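Local coordinates for importin subunit beta-1 (Saccharomyces cerevisiae, PDB 5OWU), which carries proteins into the nucleus as the importin beta subunit, working through importin alpha, which recognises the classical nuclear localization signal of the cargo, at residues S320-V325 / N364-P369; I396-D401 / A439-E444; T658-I663 / L703-D708; D723-C728 / V759-G764. One frame throughout, in Å; residues are numbered along the deposited sequence. Where two conformers were deposited one is given.

Contact 1: residues S320-V325 / N364-P369; sequences SSIKDV and NHILEP
Ile322 joins two successive HEAT repeats: it sits on the first helix of HEAT 8 and reaches the turn that leads into HEAT 9. The chain at 364-366 makes a short 3-10 turn before helix 367-377 begins. Two methyls of Ile322 make the contact, the terminal CD1 and the branch CG2. CD1 lies 3.5 Å from CB of His365. CG2 sits 3.6 Å from His365 O and 4.1 Å from Pro369 CG. With CG2 opposite the backbone N and the CG1 arm drawn out straight (chi2 171°), the two methyls spread apart over the turn instead of bunching at one point. Both His365 and Pro369 meet the isoleucine side chain at about a right angle. The imidazole ring of His365 plays little part, because the touching atom is its CB. Ile366 backs the contact more loosely, with CD1 4.4 Å from Ile322 CG2. The CA atoms of Ile322 and Ile366 are 6.9 Å apart, so the backbones come close here. The contact is apolar in character. On the helix itself, Ser321 O accepts from both Asp324 N, at 2.9 Å, and Val325 N, at 2.8 Å, where the helix is kinked. An aromatic side chain from the chain of another protein packs on Ser320 and Ser321. Helix 347-362, the second helix of HEAT 8, packs against the contact: Phe358 and Cys362 touch Ile322, and Ala359 touches Ile366. Val326, one turn further along helix 317-332, packs on Ile366 and Pro369.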
loop_
_atom_site.group_PDB
_atom_site.type_symbol
_atom_site.label_atom_id
_atom_site.label_comp_id
_atom_site.label_asym_id
_atom_site.label_seq_id
_atom_site.Cartn_x
_atom_site.Cartn_y
_atom_site.Cartn_z
ATOM N N SER A 320 -29.332 -1.540 -4.903
ATOM C CA SER A 320 -30.676 -2.010 -4.583
ATOM C C SER A 320 -31.007 -1.843 -3.107
ATOM O O SER A 320 -32.180 -1.695 -2.753
ATOM C CB SER A 320 -30.816 -3.483 -4.963
ATOM O OG SER A 320 -30.486 -3.707 -6.324
ATOM N N SER A 321 -30.003 -1.890 -2.233
ATOM C CA SER A 321 -30.222 -1.934 -0.792
ATOM C C SER A 321 -30.132 -0.570 -0.115
ATOM O O SER A 321 -30.326 -0.492 1.103
ATOM C CB SER A 321 -29.201 -2.872 -0.147
ATOM O OG SER A 321 -29.166 -4.122 -0.808
ATOM N N ILE A 322 -29.834 0.495 -0.865
ATOM C CA ILE A 322 -29.591 1.809 -0.262
ATOM C C ILE A 322 -30.728 2.200 0.668
ATOM O O ILE A 322 -30.500 2.653 1.799
ATOM C CB ILE A 322 -29.388 2.869 -1.357
ATOM C CG1 ILE A 322 -28.028 2.688 -2.015
ATOM C CG2 ILE A 322 -29.496 4.277 -0.782
ATOM C CD1 ILE A 322 -27.831 3.547 -3.229
ATOM N N LYS A 323 -31.966 2.059 0.183
ATOM C CA LYS A 323 -33.150 2.424 0.951
ATOM C C LYS A 323 -33.106 1.845 2.360
ATOM O O LYS A 323 -33.501 2.509 3.325
ATOM C CB LYS A 323 -34.416 1.935 0.223
ATOM C CG LYS A 323 -34.722 2.625 -1.121
ATOM C CD LYS A 323 -35.903 1.952 -1.874
ATOM C CE LYS A 323 -36.042 2.446 -3.331
ATOM N NZ LYS A 323 -36.985 1.631 -4.185
ATOM N N ASP A 324 -32.657 0.598 2.495
ATOM C CA ASP A 324 -32.680 -0.103 3.775
ATOM C C ASP A 324 -31.364 -0.053 4.546
ATOM O O ASP A 324 -31.389 -0.097 5.780
ATOM C CB ASP A 324 -33.072 -1.566 3.543
ATOM C CG ASP A 324 -34.226 -1.707 2.567
ATOM O OD1 ASP A 324 -35.145 -0.867 2.619
ATOM O OD2 ASP A 324 -34.213 -2.633 1.733
ATOM N N VAL A 325 -30.222 0.041 3.862
ATOM C CA VAL A 325 -28.926 0.020 4.539
ATOM C C VAL A 325 -28.549 1.411 5.038
ATOM O O VAL A 325 -28.093 1.577 6.176
ATOM C CB VAL A 325 -27.836 -0.535 3.604
ATOM C CG1 VAL A 325 -26.469 -0.379 4.234
ATOM C CG2 VAL A 325 -28.095 -1.997 3.280
ATOM N N ASN A 364 -26.070 9.362 -7.510
ATOM C CA ASN A 364 -27.259 10.100 -7.089
ATOM C C ASN A 364 -28.191 9.279 -6.201
ATOM O O ASN A 364 -28.987 9.858 -5.460
ATOM C CB ASN A 364 -28.037 10.588 -8.319
ATOM C CG ASN A 364 -27.291 11.647 -9.106
ATOM O OD1 ASN A 364 -26.297 12.203 -8.638
ATOM N ND2 ASN A 364 -27.775 11.939 -10.313
ATOM N N HIS A 365 -28.133 7.950 -6.251
ATOM C CA HIS A 365 -29.051 7.173 -5.427
ATOM C C HIS A 365 -28.799 7.359 -3.933
ATOM O O HIS A 365 -29.674 7.024 -3.129
ATOM C CB HIS A 365 -28.966 5.686 -5.777
ATOM C CG HIS A 365 -29.620 5.331 -7.073
ATOM N ND1 HIS A 365 -29.018 5.540 -8.296
ATOM C CD2 HIS A 365 -30.825 4.773 -7.336
ATOM C CE1 HIS A 365 -29.827 5.128 -9.257
ATOM N NE2 HIS A 365 -30.929 4.658 -8.701
ATOM N N ILE A 366 -27.636 7.889 -3.538
ATOM C CA ILE A 366 -27.355 8.076 -2.113
ATOM C C ILE A 366 -28.014 9.332 -1.552
ATOM O O ILE A 366 -28.141 9.462 -0.326
ATOM C CB ILE A 366 -25.835 8.129 -1.856
ATOM C CG1 ILE A 366 -25.505 7.896 -0.381
ATOM C CG2 ILE A 366 -25.225 9.479 -2.271
ATOM C CD1 ILE A 366 -25.841 6.529 0.121
ATOM N N LEU A 367 -28.459 10.248 -2.415
ATOM C CA LEU A 367 -28.764 11.611 -1.987
ATOM C C LEU A 367 -29.962 11.669 -1.036
ATOM O O LEU A 367 -29.892 12.299 0.027
ATOM C CB LEU A 367 -29.015 12.489 -3.218
ATOM C CG LEU A 367 -27.834 12.749 -4.167
ATOM C CD1 LEU A 367 -28.312 13.289 -5.513
ATOM C CD2 LEU A 367 -26.864 13.721 -3.550
ATOM N N GLU A 368 -31.076 11.031 -1.397
ATOM C CA GLU A 368 -32.323 11.249 -0.660
ATOM C C GLU A 368 -32.204 10.889 0.816
ATOM O O GLU A 368 -32.499 11.739 1.673
ATOM C CB GLU A 368 -33.456 10.487 -1.353
ATOM C CG GLU A 368 -34.854 10.775 -0.796
ATOM C CD GLU A 368 -35.144 10.042 0.508
ATOM O OE1 GLU A 368 -35.758 10.650 1.412
ATOM O OE2 GLU A 368 -34.753 8.862 0.634
ATOM N N PRO A 369 -31.790 9.669 1.190
ATOM C CA PRO A 369 -31.695 9.366 2.632
ATOM C C PRO A 369 -30.661 10.211 3.366
ATOM O O PRO A 369 -30.886 10.619 4.519
ATOM C CB PRO A 369 -31.342 7.870 2.651
ATOM C CG PRO A 369 -30.749 7.587 1.303
ATOM C CD PRO A 369 -31.456 8.504 0.354
#

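Contact 2: residues I396-D401 / A439-E444; sequences IMDGPD and ADSVAE
Met397 lays its side chain loosely against Val442, with SD 4.5 Å from Val442 CG1. Met397 belongs to the loop that links HEAT 9 to HEAT 10, and Val442 belongs to HEAT 10, whose second helix is 425-442. The loop therefore packs on the far end of the repeat that it introduces. The first bond of the methionine side chain points at the 439-444 segment, but the bend at chi2 (-64°) turns the sulfur and CE off that line. Ser441 fills the other half of the contact, and the CA atoms of Asp398 and Ser441 are 6.1 Å apart. The closest approach is from Met397 O to Ser441 CB, 3.1 Å. Met397 O is also 3.4 Å from Ser441 OG, but the angle is too poor for a hydrogen bond. Ser441 has two deposited conformers, and these distances hold for one of them, so the fine detail at its side chain is doubtful. Asp398 turns its CB to the same serine, without a polar bond between the two. Its carboxylate, swung opposite the backbone N (chi1 179°), is bound through OD2 by Gln360 NE2. One guanidinium group ties down two carbonyls of the loop: Arg405 NH1 is hydrogen-bonded to Met397 O, and Arg405 NE to Asp401 O. The loop closes at Asp401, the N-cap of helix 402-418: OD1 accepts from Gln404 N, and OD2 accepts from Asn364 ND2.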
loop_
_atom_site.group_PDB
_atom_site.type_symbol
_atom_site.label_atom_id
_atom_site.label_comp_id
_atom_site.label_asym_id
_atom_site.label_seq_id
_atom_site.Cartn_x
_atom_site.Cartn_y
_atom_site.Cartn_z
ATOM N N ILE A 396 -20.983 12.468 1.100
ATOM C CA ILE A 396 -21.617 12.253 -0.209
ATOM C C ILE A 396 -21.109 13.229 -1.277
ATOM O O ILE A 396 -21.726 13.353 -2.334
ATOM C CB ILE A 396 -23.155 12.286 -0.119
ATOM C CG1 ILE A 396 -23.666 13.637 0.387
ATOM C CG2 ILE A 396 -23.653 11.146 0.766
ATOM C CD1 ILE A 396 -25.152 13.863 0.134
ATOM N N MET A 397 -19.969 13.890 -1.067
ATOM C CA MET A 397 -19.504 14.857 -2.055
ATOM C C MET A 397 -18.759 14.213 -3.217
ATOM O O MET A 397 -18.423 14.901 -4.186
ATOM C CB MET A 397 -18.622 15.911 -1.383
ATOM C CG MET A 397 -19.435 16.900 -0.553
ATOM S SD MET A 397 -20.555 17.883 -1.577
ATOM C CE MET A 397 -22.113 17.070 -1.255
ATOM N N ASP A 398 -18.517 12.917 -3.161
ATOM C CA ASP A 398 -17.847 12.196 -4.232
ATOM C C ASP A 398 -18.776 11.056 -4.624
ATOM O O ASP A 398 -19.050 10.169 -3.810
ATOM C CB ASP A 398 -16.473 11.705 -3.766
ATOM C CG ASP A 398 -15.727 10.935 -4.829
ATOM O OD1 ASP A 398 -16.119 10.990 -6.012
ATOM O OD2 ASP A 398 -14.734 10.273 -4.469
ATOM N N GLY A 399 -19.295 11.111 -5.849
ATOM C CA GLY A 399 -20.202 10.105 -6.349
ATOM C C GLY A 399 -21.328 10.680 -7.190
ATOM O O GLY A 399 -21.443 10.397 -8.385
ATOM N N PRO A 400 -22.198 11.481 -6.577
ATOM C CA PRO A 400 -23.320 12.065 -7.329
ATOM C C PRO A 400 -22.833 12.993 -8.433
ATOM O O PRO A 400 -21.673 13.402 -8.478
ATOM C CB PRO A 400 -24.111 12.826 -6.258
ATOM C CG PRO A 400 -23.721 12.191 -4.959
ATOM C CD PRO A 400 -22.281 11.790 -5.137
ATOM N N ASP A 401 -23.747 13.341 -9.340
ATOM C CA ASP A 401 -23.356 14.165 -10.474
ATOM C C ASP A 401 -23.204 15.634 -10.055
ATOM O O ASP A 401 -23.491 16.031 -8.921
ATOM C CB ASP A 401 -24.347 13.996 -11.640
ATOM C CG ASP A 401 -25.731 14.593 -11.370
ATOM O OD1 ASP A 401 -25.830 15.646 -10.712
ATOM O OD2 ASP A 401 -26.728 14.013 -11.867
ATOM N N ALA A 439 -14.885 21.522 -1.347
ATOM C CA ALA A 439 -13.877 22.143 -2.195
ATOM C C ALA A 439 -13.214 21.110 -3.084
ATOM O O ALA A 439 -12.934 21.372 -4.256
ATOM C CB ALA A 439 -12.829 22.851 -1.337
ATOM N N ASP A 440 -12.976 19.918 -2.548
ATOM C CA ASP A 440 -12.134 18.956 -3.240
ATOM C C ASP A 440 -12.840 18.364 -4.451
ATOM O O ASP A 440 -12.218 18.172 -5.501
ATOM C CB ASP A 440 -11.705 17.846 -2.282
ATOM C CG ASP A 440 -10.495 17.089 -2.773
ATOM O OD1 ASP A 440 -9.681 17.697 -3.500
ATOM O OD2 ASP A 440 -10.352 15.895 -2.441
ATOM N N SER A 441 -14.137 18.070 -4.325
ATOM C CA SER A 441 -14.836 17.392 -5.414
ATOM C C SER A 441 -15.627 18.327 -6.323
ATOM O O SER A 441 -15.704 18.080 -7.530
ATOM C CB SER A 441 -15.767 16.318 -4.848
ATOM O OG SER A 441 -15.021 15.209 -4.363
ATOM N N VAL A 442 -16.231 19.386 -5.788
ATOM C CA VAL A 442 -16.974 20.323 -6.623
ATOM C C VAL A 442 -16.676 21.769 -6.223
ATOM O O VAL A 442 -17.580 22.529 -5.865
ATOM C CB VAL A 442 -18.487 19.993 -6.579
ATOM C CG1 VAL A 442 -19.081 20.077 -5.169
ATOM C CG2 VAL A 442 -19.265 20.842 -7.567
ATOM N N ALA A 443 -15.409 22.185 -6.358
ATOM C CA ALA A 443 -14.996 23.523 -5.931
ATOM C C ALA A 443 -15.739 24.610 -6.681
ATOM O O ALA A 443 -15.925 25.714 -6.148
ATOM C CB ALA A 443 -13.491 23.726 -6.140
ATOM N N GLU A 444 -16.149 24.345 -7.923
ATOM C CA GLU A 444 -16.941 25.331 -8.635
ATOM C C GLU A 444 -18.321 25.523 -8.007
ATOM O O GLU A 444 -19.023 26.470 -8.377
ATOM C CB GLU A 444 -17.059 24.907 -10.092
ATOM C CG GLU A 444 -15.720 24.879 -10.827
ATOM C CD GLU A 444 -14.851 23.681 -10.454
ATOM O OE1 GLU A 444 -15.377 22.713 -9.865
ATOM O OE2 GLU A 444 -13.638 23.708 -10.753
#

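Contact 3: residues T658-I663 / L703-D708; sequences TAVGFI and LSVFGD
The shortest polar bond beside the Val660-Val705 packing is a helical one, from Phe662 N to Thr658 O at 2.9 Å. Another, from Ile663 N to Ala659 O, measures 3.1 Å. Val660 and Ile663, three residues apart on this helix, both meet Val705 of the facing helix. CB and CG1 of Val705 press on one methyl, Val660 CG1, at 3.7 and 3.9 Å. Its other methyl, CG2, meets Ile663 CG2 at 4.0 Å and also lies 3.8 Å from the carbonyl oxygen of Val660. The chi1 of Val705, 86°, puts CG1 between the backbone N and the carbonyl carbon and sends CG2 to the side away from the N. CG1 thus faces the Val660 methyl, while CG2 faces Ile663 and the backbone oxygen of Val660. Val660 and Val705 meet at a slant, while Ile663 meets Val705 at about a right angle. All three side chains are buried. Helix 675-689 closes the packing, with Met688 on Val660, Met681 on Ile663 and Leu685 on Val705. Farther out, Ser704 OG bonds to Asp756 OD2 of helix 741-764, and Thr658 OG1 bonds to Asp616 OD1. Both thus tie the pair to other helices. Helices 655-669 and 698-713 are the second helices of HEAT 15 and HEAT 16, and such packing of equivalent helices from successive repeats is typical of a HEAT solenoid.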
loop_
_atom_site.group_PDB
_atom_site.type_symbol
_atom_site.label_atom_id
_atom_site.label_comp_id
_atom_site.label_asym_id
_atom_site.label_seq_id
_atom_site.Cartn_x
_atom_site.Cartn_y
_atom_site.Cartn_z
ATOM N N THR A 658 18.522 10.448 -1.545
ATOM C CA THR A 658 18.454 11.880 -1.790
ATOM C C THR A 658 19.767 12.400 -2.358
ATOM O O THR A 658 19.760 13.316 -3.187
ATOM C CB THR A 658 18.084 12.603 -0.496
ATOM O OG1 THR A 658 16.894 12.012 0.046
ATOM C CG2 THR A 658 17.832 14.077 -0.756
ATOM N N ALA A 659 20.893 11.817 -1.946
ATOM C CA ALA A 659 22.176 12.187 -2.535
ATOM C C ALA A 659 22.228 11.809 -4.016
ATOM O O ALA A 659 22.740 12.576 -4.851
ATOM C CB ALA A 659 23.313 11.528 -1.749
ATOM N N VAL A 660 21.682 10.641 -4.370
ATOM C CA VAL A 660 21.517 10.313 -5.786
ATOM C C VAL A 660 20.665 11.372 -6.468
ATOM O O VAL A 660 20.908 11.736 -7.625
ATOM C CB VAL A 660 20.907 8.912 -5.964
ATOM C CG1 VAL A 660 20.575 8.656 -7.439
ATOM C CG2 VAL A 660 21.856 7.846 -5.463
ATOM N N GLY A 661 19.644 11.874 -5.770
ATOM C CA GLY A 661 18.835 12.943 -6.332
ATOM C C GLY A 661 19.620 14.219 -6.550
ATOM O O GLY A 661 19.329 14.987 -7.477
ATOM N N PHE A 662 20.615 14.476 -5.700
ATOM C CA PHE A 662 21.536 15.577 -5.960
ATOM C C PHE A 662 22.281 15.356 -7.268
ATOM O O PHE A 662 22.390 16.267 -8.100
ATOM C CB PHE A 662 22.532 15.725 -4.812
ATOM C CG PHE A 662 23.571 16.785 -5.051
ATOM C CD1 PHE A 662 23.303 18.110 -4.765
ATOM C CD2 PHE A 662 24.809 16.455 -5.569
ATOM C CE1 PHE A 662 24.256 19.091 -4.985
ATOM C CE2 PHE A 662 25.766 17.431 -5.796
ATOM C CZ PHE A 662 25.487 18.751 -5.503
ATOM N N ILE A 663 22.812 14.146 -7.466
ATOM C CA ILE A 663 23.487 13.859 -8.732
ATOM C C ILE A 663 22.538 14.108 -9.901
ATOM O O ILE A 663 22.912 14.727 -10.906
ATOM C CB ILE A 663 24.044 12.423 -8.739
ATOM C CG1 ILE A 663 25.036 12.233 -7.595
ATOM C CG2 ILE A 663 24.735 12.125 -10.077
ATOM C CD1 ILE A 663 25.497 10.799 -7.406
ATOM N N LEU A 703 19.478 3.316 -10.971
ATOM C CA LEU A 703 19.147 3.056 -12.366
ATOM C C LEU A 703 18.674 4.341 -13.032
ATOM O O LEU A 703 19.190 4.739 -14.088
ATOM C CB LEU A 703 18.091 1.953 -12.469
ATOM C CG LEU A 703 18.532 0.541 -12.059
ATOM C CD1 LEU A 703 17.359 -0.421 -12.132
ATOM C CD2 LEU A 703 19.678 0.024 -12.918
ATOM N N SER A 704 17.755 5.056 -12.378
ATOM C CA SER A 704 17.219 6.261 -12.993
ATOM C C SER A 704 18.323 7.272 -13.250
ATOM O O SER A 704 18.337 7.933 -14.297
ATOM C CB SER A 704 16.129 6.871 -12.113
ATOM O OG SER A 704 15.041 5.982 -11.996
ATOM N N VAL A 705 19.283 7.381 -12.324
ATOM C CA VAL A 705 20.263 8.449 -12.470
ATOM C C VAL A 705 21.224 8.112 -13.595
ATOM O O VAL A 705 21.770 9.017 -14.241
ATOM C CB VAL A 705 20.982 8.731 -11.133
ATOM C CG1 VAL A 705 22.184 7.814 -10.910
ATOM C CG2 VAL A 705 21.407 10.183 -11.064
ATOM N N PHE A 706 21.408 6.818 -13.897
ATOM C CA PHE A 706 22.192 6.485 -15.081
ATOM C C PHE A 706 21.614 7.186 -16.300
ATOM O O PHE A 706 22.354 7.779 -17.099
ATOM C CB PHE A 706 22.233 4.970 -15.289
ATOM C CG PHE A 706 23.120 4.237 -14.313
ATOM C CD1 PHE A 706 24.340 4.766 -13.920
ATOM C CD2 PHE A 706 22.732 3.010 -13.796
ATOM C CE1 PHE A 706 25.156 4.086 -13.031
ATOM C CE2 PHE A 706 23.548 2.327 -12.905
ATOM C CZ PHE A 706 24.758 2.870 -12.521
ATOM N N GLY A 707 20.282 7.196 -16.407
ATOM C CA GLY A 707 19.640 7.882 -17.516
ATOM C C GLY A 707 19.935 9.366 -17.508
ATOM O O GLY A 707 20.209 9.964 -18.554
ATOM N N ASP A 708 19.893 9.983 -16.326
ATOM C CA ASP A 708 20.253 11.392 -16.234
ATOM C C ASP A 708 21.674 11.601 -16.730
ATOM O O ASP A 708 21.937 12.471 -17.572
ATOM C CB ASP A 708 20.109 11.882 -14.792
ATOM C CG ASP A 708 18.692 11.791 -14.294
ATOM O OD1 ASP A 708 17.782 12.130 -15.066
ATOM O OD2 ASP A 708 18.500 11.372 -13.139
#

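Contact 4: residues D723-C728 / V759-G764; sequences DIMALC and VGIVAG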
loop_
_atom_site.group_PDB
_atom_site.type_symbol
_atom_site.label_atom_id
_atom_site.label_comp_id
_atom_site.label_asym_id
_atom_site.label_seq_id
_atom_site.Cartn_x
_atom_site.Cartn_y
_atom_site.Cartn_z
ATOM N N ASP A 723 28.322 -2.036 -19.294
ATOM C CA ASP A 723 28.071 -2.386 -17.901
ATOM C C ASP A 723 26.666 -1.966 -17.494
ATOM O O ASP A 723 25.899 -2.765 -16.935
ATOM C CB ASP A 723 29.106 -1.742 -16.986
ATOM C CG ASP A 723 30.469 -2.381 -17.113
ATOM O OD1 ASP A 723 30.548 -3.548 -17.555
ATOM O OD2 ASP A 723 31.458 -1.708 -16.764
ATOM N N ILE A 724 26.288 -0.729 -17.823
ATOM C CA ILE A 724 24.980 -0.231 -17.404
ATOM C C ILE A 724 23.885 -1.070 -18.037
ATOM O O ILE A 724 22.911 -1.456 -17.371
ATOM C CB ILE A 724 24.838 1.264 -17.753
ATOM C CG1 ILE A 724 25.848 2.119 -16.970
ATOM C CG2 ILE A 724 23.410 1.763 -17.539
ATOM C CD1 ILE A 724 26.150 1.686 -15.545
ATOM N N MET A 725 24.042 -1.412 -19.317
ATOM C CA MET A 725 23.004 -2.206 -19.954
ATOM C C MET A 725 22.869 -3.544 -19.249
ATOM O O MET A 725 21.752 -4.018 -19.004
ATOM C CB MET A 725 23.304 -2.394 -21.440
ATOM C CG MET A 725 22.984 -1.169 -22.289
ATOM S SD MET A 725 21.218 -0.776 -22.302
ATOM C CE MET A 725 21.092 0.344 -23.687
ATOM N N ALA A 726 23.995 -4.136 -18.845
ATOM C CA ALA A 726 23.913 -5.386 -18.106
ATOM C C ALA A 726 23.002 -5.200 -16.906
ATOM O O ALA A 726 22.011 -5.926 -16.737
ATOM C CB ALA A 726 25.307 -5.844 -17.679
ATOM N N LEU A 727 23.272 -4.159 -16.113
ATOM C CA LEU A 727 22.453 -3.893 -14.938
ATOM C C LEU A 727 20.989 -3.786 -15.332
ATOM O O LEU A 727 20.122 -4.455 -14.751
ATOM C CB LEU A 727 22.930 -2.615 -14.248
ATOM C CG LEU A 727 24.288 -2.704 -13.549
ATOM C CD1 LEU A 727 24.690 -1.333 -13.027
ATOM C CD2 LEU A 727 24.270 -3.727 -12.415
ATOM N N CYS A 728 20.702 -2.996 -16.366
ATOM C CA CYS A 728 19.311 -2.797 -16.739
ATOM C C CYS A 728 18.672 -4.132 -17.085
ATOM O O CYS A 728 17.596 -4.467 -16.575
ATOM C CB CYS A 728 19.205 -1.803 -17.896
ATOM S SG CYS A 728 19.566 -0.092 -17.408
ATOM N N VAL A 759 15.478 5.829 -21.524
ATOM C CA VAL A 759 15.157 7.127 -22.114
ATOM C C VAL A 759 16.400 8.005 -22.148
ATOM O O VAL A 759 16.741 8.603 -23.179
ATOM C CB VAL A 759 14.016 7.800 -21.331
ATOM C CG1 VAL A 759 13.853 9.275 -21.721
ATOM C CG2 VAL A 759 12.726 7.067 -21.571
ATOM N N GLY A 760 17.099 8.091 -21.017
ATOM C CA GLY A 760 18.285 8.924 -20.962
ATOM C C GLY A 760 19.377 8.440 -21.899
ATOM O O GLY A 760 20.075 9.241 -22.522
ATOM N N ILE A 761 19.535 7.119 -22.013
ATOM C CA ILE A 761 20.588 6.558 -22.857
ATOM C C ILE A 761 20.286 6.822 -24.324
ATOM O O ILE A 761 21.155 7.246 -25.091
ATOM C CB ILE A 761 20.749 5.054 -22.568
ATOM C CG1 ILE A 761 21.493 4.869 -21.248
ATOM C CG2 ILE A 761 21.485 4.341 -23.690
ATOM C CD1 ILE A 761 21.458 3.447 -20.706
ATOM N N VAL A 762 19.042 6.586 -24.735
ATOM C CA VAL A 762 18.681 6.813 -26.127
ATOM C C VAL A 762 18.793 8.295 -26.472
ATOM O O VAL A 762 19.224 8.654 -27.573
ATOM C CB VAL A 762 17.274 6.250 -26.396
ATOM C CG1 VAL A 762 16.765 6.661 -27.771
ATOM C CG2 VAL A 762 17.326 4.743 -26.280
ATOM N N ALA A 763 18.431 9.180 -25.537
ATOM C CA ALA A 763 18.626 10.610 -25.770
ATOM C C ALA A 763 20.106 10.947 -25.904
ATOM O O ALA A 763 20.512 11.661 -26.826
ATOM C CB ALA A 763 17.998 11.424 -24.639
ATOM N N GLY A 764 20.933 10.443 -24.989
ATOM C CA GLY A 764 22.346 10.782 -25.010
ATOM C C GLY A 764 23.069 10.261 -26.234
ATOM O O GLY A 764 23.959 10.930 -26.763
#
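Ile761 offers two methyls to two residues of the facing helix. CG2 meets Met725 CE at 4.0 Å, and CD1 meets Ile724 CG2 at 4.1 Å. An extended chi2 of 168° carries CD1 of Ile761 well away from the branch methyl, which lets each take its own partner. Met725 has to reach across to Ile761. Its CG lies opposite the carbonyl carbon, the chain bends at chi2 (-64°), and the last bond then straightens to carry CE forward. Methionine and isoleucine end up tip to tip. The backbones remain distant here: the CA atoms of Met725 and Ile761 are 9.5 Å apart, and the side chains span the gap. This is packing inside one HEAT repeat, HEAT 17, between its first helix, 718-732, and its second, 741-764. All three touching side chains are buried, and the contact between them is wholly apolar. Ile724 and Ile761 meet at a slant. Ile724 uses only its short branch on Ile761. A chi2 of -36° turns its longer arm aside from helix 741-764, to the ring of Phe706 on helix 698-713. Phe717, in the loop just before helix 718-732, touches both Ile724 and Ile761. One turn beyond Ile724, Cys728 N bonds to Ile724 O at 2.9 Å.

In the fold
The four contacts follow one another along the chain as it winds through the HEAT repeats. Contacts 1 and 2 lie in HEAT 8 to 10, with centres 18 Å apart, and they touch: Ile366 packs on Ile396, and Leu367 on Pro400. Contacts 3 and 4 lie in HEAT 15 to 17, with centres 13 Å apart. Helix 698-713 of contact 3 runs on to helix 718-732 of contact 4, and Phe706 packs on Leu727. The two pairs are well separated. The centres of contacts 2 and 3 are 39 Å apart, and those of contacts 1 and 4 are 55 Å apart, on opposite sides of the chain's centre. These four contacts are local, within a repeat or between neighbours, as expected for a HEAT solenoid.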